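Putative pyrroline carboxylate reductase (Streptococcus pyogenes, PDB 2AHR) catalyses the NAD(P)H-dependent reduction of 1-pyrroline-5-carboxylate to L-proline, the last step of proline biosynthesis. Local coordinates at the interface of chains A and B. Residues are numbered along the deposited sequence; one frame, centred on the assembly and turned at random. Chains: chain A/B, putative pyrroline carboxylate reductase.

Contact 1: the interface of chains A and B. Residues chain A 157, 160-161, 164, 249-250, 253; chain B 179, 182-183, 186, 188, 193, 197.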
loop_
_atom_site.group_PDB
_atom_site.type_symbol
_atom_site.label_atom_id
_atom_site.label_comp_id
_atom_site.label_asym_id
_atom_site.label_seq_id
_atom_site.Cartn_x
_atom_site.Cartn_y
_atom_site.Cartn_z
ATOM N N ASP A 157 -4.424 24.766 -24.512
ATOM C CA ASP A 157 -4.004 24.792 -23.098
ATOM C C ASP A 157 -5.166 25.045 -22.140
ATOM O O ASP A 157 -4.965 25.175 -20.925
ATOM C CB ASP A 157 -2.884 25.817 -22.875
ATOM C CG ASP A 157 -1.552 25.404 -23.519
ATOM O OD1 ASP A 157 -1.180 24.193 -23.527
ATOM O OD2 ASP A 157 -0.870 26.319 -24.030
ATOM N N THR A 160 -5.942 22.354 -19.179
ATOM C CA THR A 160 -4.925 22.529 -18.135
ATOM C C THR A 160 -5.157 23.803 -17.353
ATOM O O THR A 160 -5.135 23.775 -16.121
ATOM C CB THR A 160 -3.520 22.600 -18.724
ATOM O OG1 THR A 160 -3.299 21.466 -19.571
ATOM C CG2 THR A 160 -2.455 22.611 -17.597
ATOM N N PHE A 161 -5.360 24.925 -18.052
ATOM C CA PHE A 161 -5.747 26.168 -17.358
ATOM C C PHE A 161 -6.993 25.929 -16.501
ATOM O O PHE A 161 -7.101 26.472 -15.398
ATOM C CB PHE A 161 -5.983 27.332 -18.331
ATOM C CG PHE A 161 -6.144 28.674 -17.644
ATOM C CD1 PHE A 161 -5.063 29.548 -17.542
ATOM C CD2 PHE A 161 -7.368 29.070 -17.112
ATOM C CE1 PHE A 161 -5.197 30.820 -16.918
ATOM C CE2 PHE A 161 -7.511 30.329 -16.472
ATOM C CZ PHE A 161 -6.426 31.197 -16.381
ATOM N N LEU A 164 -5.801 24.364 -13.363
ATOM C CA LEU A 164 -4.887 25.208 -12.592
ATOM C C LEU A 164 -5.529 26.432 -11.978
ATOM O O LEU A 164 -5.083 26.889 -10.941
ATOM C CB LEU A 164 -3.720 25.679 -13.451
ATOM C CG LEU A 164 -2.626 24.713 -13.878
ATOM C CD1 LEU A 164 -1.575 25.548 -14.625
ATOM C CD2 LEU A 164 -2.029 24.071 -12.672
ATOM N N ILE A 249 -4.790 16.952 -10.498
ATOM C CA ILE A 249 -4.829 17.818 -11.670
ATOM C C ILE A 249 -5.018 16.975 -12.944
ATOM O O ILE A 249 -5.851 17.314 -13.794
ATOM C CB ILE A 249 -3.555 18.749 -11.761
ATOM C CG1 ILE A 249 -3.536 19.807 -10.644
ATOM C CG2 ILE A 249 -3.443 19.437 -13.147
ATOM C CD1 ILE A 249 -4.725 20.808 -10.656
ATOM N N ASP A 250 -4.267 15.871 -13.068
ATOM C CA ASP A 250 -4.453 14.957 -14.184
ATOM C C ASP A 250 -5.917 14.496 -14.290
ATOM O O ASP A 250 -6.493 14.459 -15.393
ATOM C CB ASP A 250 -3.514 13.744 -14.070
ATOM C CG ASP A 250 -2.055 14.058 -14.497
ATOM O OD1 ASP A 250 -1.728 15.218 -14.856
ATOM O OD2 ASP A 250 -1.209 13.121 -14.483
ATOM N N ILE A 253 -8.171 17.220 -15.628
ATOM C CA ILE A 253 -7.909 17.387 -17.069
ATOM C C ILE A 253 -8.556 16.244 -17.857
ATOM O O ILE A 253 -9.209 16.480 -18.866
ATOM C CB ILE A 253 -6.346 17.513 -17.372
ATOM C CG1 ILE A 253 -5.788 18.803 -16.744
ATOM C CG2 ILE A 253 -6.075 17.516 -18.878
ATOM C CD1 ILE A 253 -4.289 19.023 -16.932
ATOM N N LEU B 179 1.254 22.230 -7.846
ATOM C CA LEU B 179 0.266 22.704 -8.801
ATOM C C LEU B 179 0.956 23.218 -10.058
ATOM O O LEU B 179 0.523 22.921 -11.164
ATOM C CB LEU B 179 -0.588 23.837 -8.193
ATOM C CG LEU B 179 -1.666 23.414 -7.184
ATOM C CD1 LEU B 179 -2.318 24.634 -6.564
ATOM C CD2 LEU B 179 -2.736 22.533 -7.845
ATOM N N ALA B 182 2.409 20.303 -12.072
ATOM C CA ALA B 182 1.290 19.666 -12.776
ATOM C C ALA B 182 1.008 20.426 -14.071
ATOM O O ALA B 182 0.830 19.820 -15.126
ATOM C CB ALA B 182 0.038 19.634 -11.882
ATOM N N GLY B 183 0.996 21.763 -13.980
ATOM C CA GLY B 183 0.965 22.617 -15.164
ATOM C C GLY B 183 2.032 22.309 -16.201
ATOM O O GLY B 183 1.716 22.087 -17.356
ATOM N N ASN B 186 1.627 19.167 -18.024
ATOM C CA ASN B 186 0.524 19.284 -18.967
ATOM C C ASN B 186 0.660 20.432 -19.996
ATOM O O ASN B 186 -0.317 20.850 -20.605
ATOM C CB ASN B 186 -0.806 19.344 -18.198
ATOM C CG ASN B 186 -1.163 18.015 -17.582
ATOM O OD1 ASN B 186 -1.587 17.114 -18.288
ATOM N ND2 ASN B 186 -0.975 17.873 -16.257
ATOM N N ILE B 188 2.112 23.683 -19.882
ATOM C CA ILE B 188 2.251 25.114 -19.572
ATOM C C ILE B 188 3.595 25.437 -18.909
ATOM O O ILE B 188 3.964 24.794 -17.931
ATOM C CB ILE B 188 1.049 25.614 -18.715
ATOM C CG1 ILE B 188 -0.250 25.481 -19.533
ATOM C CG2 ILE B 188 1.256 27.055 -18.250
ATOM C CD1 ILE B 188 -1.532 25.993 -18.842
ATOM N N ALA B 193 2.733 28.897 -15.323
ATOM C CA ALA B 193 1.965 28.065 -14.406
ATOM C C ALA B 193 2.018 28.661 -13.010
ATOM O O ALA B 193 1.006 28.723 -12.307
ATOM C CB ALA B 193 2.513 26.619 -14.395
ATOM N N VAL B 197 -1.134 30.042 -10.684
ATOM C CA VAL B 197 -1.559 29.433 -9.423
ATOM C C VAL B 197 -1.326 30.337 -8.231
ATOM O O VAL B 197 -2.146 30.356 -7.333
ATOM C CB VAL B 197 -1.157 27.908 -9.152
ATOM C CG1 VAL B 197 -0.897 27.124 -10.399
ATOM C CG2 VAL B 197 -0.069 27.765 -8.122
HETATM O O HOH W 1 -1.726 22.016 -22.275
#
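Two hydrogen bonds grip the side-chain amide nitrogen ND2 of B:Asn186, the residue that follows helix 158-185 in the dimerisation region of this pyrroline-5-carboxylate reductase. One runs across the interface to the carboxylate of A:Asp250, with ND2 to OD1 3.1 Å and the bond almost straight (177° at H). OD1 lies in the amide plane and is met nearly along its C-O axis, while carboxylate and amide planes stand 89° apart. The other goes back to the carbonyl O of B:Ala182, 2.9 Å from ND2, which ties the amide to the last turn of the preceding helix and fixes its rotation. CD1 of A:Ile253 comes tip to tip against the amide carbon. The main-chain O of B:Asn186 faces the hydroxyl of A:Thr160, whose OG1 donates to it at 3.2 Å from above the carbonyl plane. A water bridges the corner, 2.5 Å from B:Asn186 O and 2.6 Å from A:Asp157 OD1, and is also linked to A:Thr160 OG1. With OG1 anti to the carbonyl carbon (chi1 -53°), A:Thr160 turns CG2 toward B:Asn186 CB and the tip of B:Ile188, which slides past in the opposite direction. Deeper along the helices, A:Leu164 straddles the partner: CD1 faces B:Gly183 CA, and CD2 reaches B:Val197 CG1 at 4.0 Å. CB of A:Ile249, with its methyl CG2 beside it, packs on B:Ala182 CB (CB to CB 3.7 Å).

Contact 2: the interface of chains A and B. Residues chain A 114-116, 119, 121, 123, 165, 168-169, 172-173; chain B 200-201, 203-204, 207, 222.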
loop_
_atom_site.group_PDB
_atom_site.type_symbol
_atom_site.label_atom_id
_atom_site.label_comp_id
_atom_site.label_asym_id
_atom_site.label_seq_id
_atom_site.Cartn_x
_atom_site.Cartn_y
_atom_site.Cartn_z
ATOM N N ASN A 114 -12.774 31.821 -12.491
ATOM C CA ASN A 114 -12.943 31.050 -11.261
ATOM C C ASN A 114 -13.747 31.847 -10.253
ATOM O O ASN A 114 -14.050 33.015 -10.504
ATOM C CB ASN A 114 -11.588 30.594 -10.699
ATOM C CG ASN A 114 -10.716 31.748 -10.235
ATOM O OD1 ASN A 114 -11.211 32.768 -9.738
ATOM N ND2 ASN A 114 -9.413 31.592 -10.382
HETATM N N MSE A 115 -14.068 31.238 -9.109
HETATM C CA MSE A 115 -15.026 31.814 -8.142
HETATM C C MSE A 115 -14.553 33.153 -7.523
HETATM O O MSE A 115 -15.345 33.897 -6.912
HETATM C CB MSE A 115 -15.359 30.781 -7.040
HETATM C CG MSE A 115 -16.716 31.011 -6.290
HETATM SE SE MSE A 115 -18.240 31.172 -7.285
HETATM C CE MSE A 115 -18.315 29.610 -8.162
ATOM N N ASN A 116 -13.260 33.445 -7.689
ATOM C CA ASN A 116 -12.649 34.664 -7.183
ATOM C C ASN A 116 -13.147 35.913 -7.922
ATOM O O ASN A 116 -12.954 37.045 -7.464
ATOM C CB ASN A 116 -11.130 34.514 -7.180
ATOM C CG ASN A 116 -10.673 33.391 -6.274
ATOM O OD1 ASN A 116 -11.264 33.166 -5.222
ATOM N ND2 ASN A 116 -9.664 32.650 -6.693
ATOM N N ILE A 119 -14.817 38.572 -5.812
ATOM C CA ILE A 119 -14.110 39.731 -5.245
ATOM C C ILE A 119 -13.350 40.456 -6.348
ATOM O O ILE A 119 -12.428 41.242 -6.078
ATOM C CB ILE A 119 -13.180 39.349 -4.075
ATOM C CG1 ILE A 119 -12.174 38.255 -4.513
ATOM C CG2 ILE A 119 -14.025 38.899 -2.884
ATOM C CD1 ILE A 119 -10.940 38.133 -3.646
ATOM N N GLN A 121 -11.277 39.163 -8.553
ATOM C CA GLN A 121 -9.884 38.713 -8.650
ATOM C C GLN A 121 -9.786 37.335 -9.282
ATOM O O GLN A 121 -8.939 36.528 -8.892
ATOM C CB GLN A 121 -9.192 38.694 -7.271
ATOM C CG GLN A 121 -8.791 40.073 -6.703
ATOM C CD GLN A 121 -8.100 39.971 -5.341
ATOM O OE1 GLN A 121 -8.534 40.597 -4.380
ATOM N NE2 GLN A 121 -7.030 39.170 -5.255
ATOM N N SER A 123 -8.764 34.598 -12.058
ATOM C CA SER A 123 -7.712 34.417 -13.046
ATOM C C SER A 123 -8.349 33.755 -14.259
ATOM O O SER A 123 -8.574 32.541 -14.257
ATOM C CB SER A 123 -6.567 33.561 -12.502
ATOM O OG SER A 123 -6.130 34.068 -11.253
ATOM N N ALA A 165 -6.541 26.994 -12.631
ATOM C CA ALA A 165 -7.105 28.268 -12.148
ATOM C C ALA A 165 -8.579 28.196 -11.837
ATOM O O ALA A 165 -9.062 28.950 -10.974
ATOM C CB ALA A 165 -6.859 29.374 -13.159
ATOM N N SER A 168 -8.776 24.802 -9.182
ATOM C CA SER A 168 -7.849 24.822 -8.053
ATOM C C SER A 168 -8.328 25.525 -6.769
ATOM O O SER A 168 -7.873 25.178 -5.696
ATOM C CB SER A 168 -6.469 25.339 -8.485
ATOM O OG SER A 168 -6.522 26.727 -8.803
ATOM N N PRO A 169 -9.194 26.568 -6.866
ATOM C CA PRO A 169 -9.695 27.137 -5.601
ATOM C C PRO A 169 -10.264 26.076 -4.659
ATOM O O PRO A 169 -10.077 26.179 -3.457
ATOM C CB PRO A 169 -10.787 28.102 -6.053
ATOM C CG PRO A 169 -10.303 28.589 -7.373
ATOM C CD PRO A 169 -9.688 27.330 -8.033
ATOM N N ILE A 172 -7.237 24.282 -3.156
ATOM C CA ILE A 172 -6.712 25.220 -2.188
ATOM C C ILE A 172 -7.546 25.210 -0.907
ATOM O O ILE A 172 -6.983 25.154 0.189
ATOM C CB ILE A 172 -6.641 26.640 -2.779
ATOM C CG1 ILE A 172 -5.627 26.678 -3.934
ATOM C CG2 ILE A 172 -6.297 27.681 -1.703
ATOM C CD1 ILE A 172 -5.938 27.714 -5.012
ATOM N N TYR A 173 -8.870 25.247 -1.039
ATOM C CA TYR A 173 -9.738 25.252 0.139
ATOM C C TYR A 173 -9.682 23.926 0.918
ATOM O O TYR A 173 -9.733 23.912 2.148
ATOM C CB TYR A 173 -11.189 25.645 -0.216
ATOM C CG TYR A 173 -11.341 27.096 -0.698
ATOM C CD1 TYR A 173 -10.743 28.155 -0.017
ATOM C CD2 TYR A 173 -12.090 27.397 -1.835
ATOM C CE1 TYR A 173 -10.876 29.473 -0.461
ATOM C CE2 TYR A 173 -12.222 28.721 -2.296
ATOM C CZ TYR A 173 -11.622 29.748 -1.604
ATOM O OH TYR A 173 -11.766 31.046 -2.048
ATOM N N THR B 200 -4.103 32.744 -8.063
ATOM C CA THR B 200 -5.316 32.032 -7.647
ATOM C C THR B 200 -5.336 31.737 -6.135
ATOM O O THR B 200 -6.339 31.995 -5.467
ATOM C CB THR B 200 -5.549 30.754 -8.500
ATOM O OG1 THR B 200 -5.651 31.136 -9.875
ATOM C CG2 THR B 200 -6.827 30.047 -8.111
ATOM N N VAL B 201 -4.237 31.210 -5.599
ATOM C CA VAL B 201 -4.095 30.996 -4.144
ATOM C C VAL B 201 -4.314 32.314 -3.380
ATOM O O VAL B 201 -5.042 32.367 -2.364
ATOM C CB VAL B 201 -2.705 30.438 -3.815
ATOM C CG1 VAL B 201 -2.405 30.512 -2.307
ATOM C CG2 VAL B 201 -2.547 28.976 -4.333
ATOM N N ALA B 203 -5.937 35.092 -4.339
ATOM C CA ALA B 203 -7.339 35.518 -4.452
ATOM C C ALA B 203 -8.322 34.623 -3.678
ATOM O O ALA B 203 -9.262 35.124 -3.032
ATOM C CB ALA B 203 -7.724 35.574 -5.879
ATOM N N SER B 204 -8.109 33.303 -3.761
ATOM C CA SER B 204 -8.900 32.320 -3.018
ATOM C C SER B 204 -8.857 32.591 -1.520
ATOM O O SER B 204 -9.908 32.655 -0.860
ATOM C CB SER B 204 -8.365 30.887 -3.255
ATOM O OG SER B 204 -8.568 30.504 -4.592
ATOM N N ASN B 207 -10.766 35.784 -0.766
ATOM C CA ASN B 207 -12.211 35.558 -0.833
ATOM C C ASN B 207 -12.703 34.851 0.434
ATOM O O ASN B 207 -13.719 35.230 1.049
ATOM C CB ASN B 207 -12.570 34.751 -2.082
ATOM C CG ASN B 207 -14.061 34.886 -2.504
ATOM O OD1 ASN B 207 -14.484 34.255 -3.473
ATOM N ND2 ASN B 207 -14.817 35.721 -1.828
ATOM N N ILE B 222 -17.940 25.633 -5.996
ATOM C CA ILE B 222 -17.018 25.407 -7.104
ATOM C C ILE B 222 -17.260 24.053 -7.836
ATOM O O ILE B 222 -16.975 23.921 -9.040
ATOM C CB ILE B 222 -15.548 25.576 -6.586
ATOM C CG1 ILE B 222 -15.289 27.045 -6.180
ATOM C CG2 ILE B 222 -14.510 25.129 -7.628
ATOM C CD1 ILE B 222 -14.257 27.230 -5.058
HETATM O O HOH W 2 -13.195 31.672 -4.277
#
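Helix 190-210 of chain B lies against helix 158-185 and the 3-10 helix 115-119 of chain A, within the helical dimer interface typical of the pyrroline-5-carboxylate reductase family. Direct polar contacts centre on B:Ser204. A:Tyr173 OH donates to its main-chain O over 2.7 Å; the acceptor sits at the edge of the phenol ring, in its plane, whereas the hydroxyl approaches from above the carbonyl plane at a C=O...O angle of 108°. The side-chain hydroxyl OG accepts from the amide ND2 of A:Asn116 at 3.2 Å, nearly straight (167° at H) and in the amide plane. OG in turn donates to B:Thr200 O one helical turn back, 2.8 Å away, so the hydroxyl acts as donor within its helix and as acceptor toward the partner. A:Asn114 is the second shell: its OD1 accepts from A:Asn116 N, and its ND2 donates a hydrogen bond to A:Ala165 O at 2.7 Å, pinning the 3-10 helix to helix 158-185. The link between A:Ser123 OG and B:Thr200 OG1 is weak.

One water joins three side chains: A:Tyr173 OH at 2.7 Å, A:Asn116 OD1 and B:Asn207 OD1. It also lies at the ring edge, so the phenol oxygen meets both water and carbonyl in the ring plane.

Apolar packing surrounds these groups. The side chain of B:Ile222 crosses that of A:Tyr173 at about a right angle, its CD1 abutting the ring edge at CE2 (3.7 Å) and also touching A:Pro169 CB. A:Ile172 sends CD1 obliquely to CG2 of B:Val201, 3.7 Å away. B:Thr200, with CG2 anti to the backbone N, points this methyl toward the ring of A:Pro169. B:Ala203 CB fits between A:Asn116 and A:Gln121, while A:Ile119, its CG1 in the crowded position (chi1 55°), puts CD1 against the main chain at B:Ala203 O and B:Asn207 N, and CG2 against the amide nitrogen ND2 of B:Asn207.

The centres of the C-alpha atoms of contact 1 and contact 2 lie about 15 Å apart on one continuous A-B interface. Both use helix 158-185 of chain A and helix 190-210 of chain B: contact 1 takes the start of the former, contact 2 its middle. On chain B, contact 1 also uses the end of helix 158-185 and the loop after it. Contact 1 adds helix 241-258 of chain A, contact 2 the 3-10 helix 115-119 and B:Ile222. Because the interface is two-fold symmetric, each contact recurs with chains exchanged. The intertwined helices fit a domain-swapped dimer, a plausible building block of the ten-chain assembly.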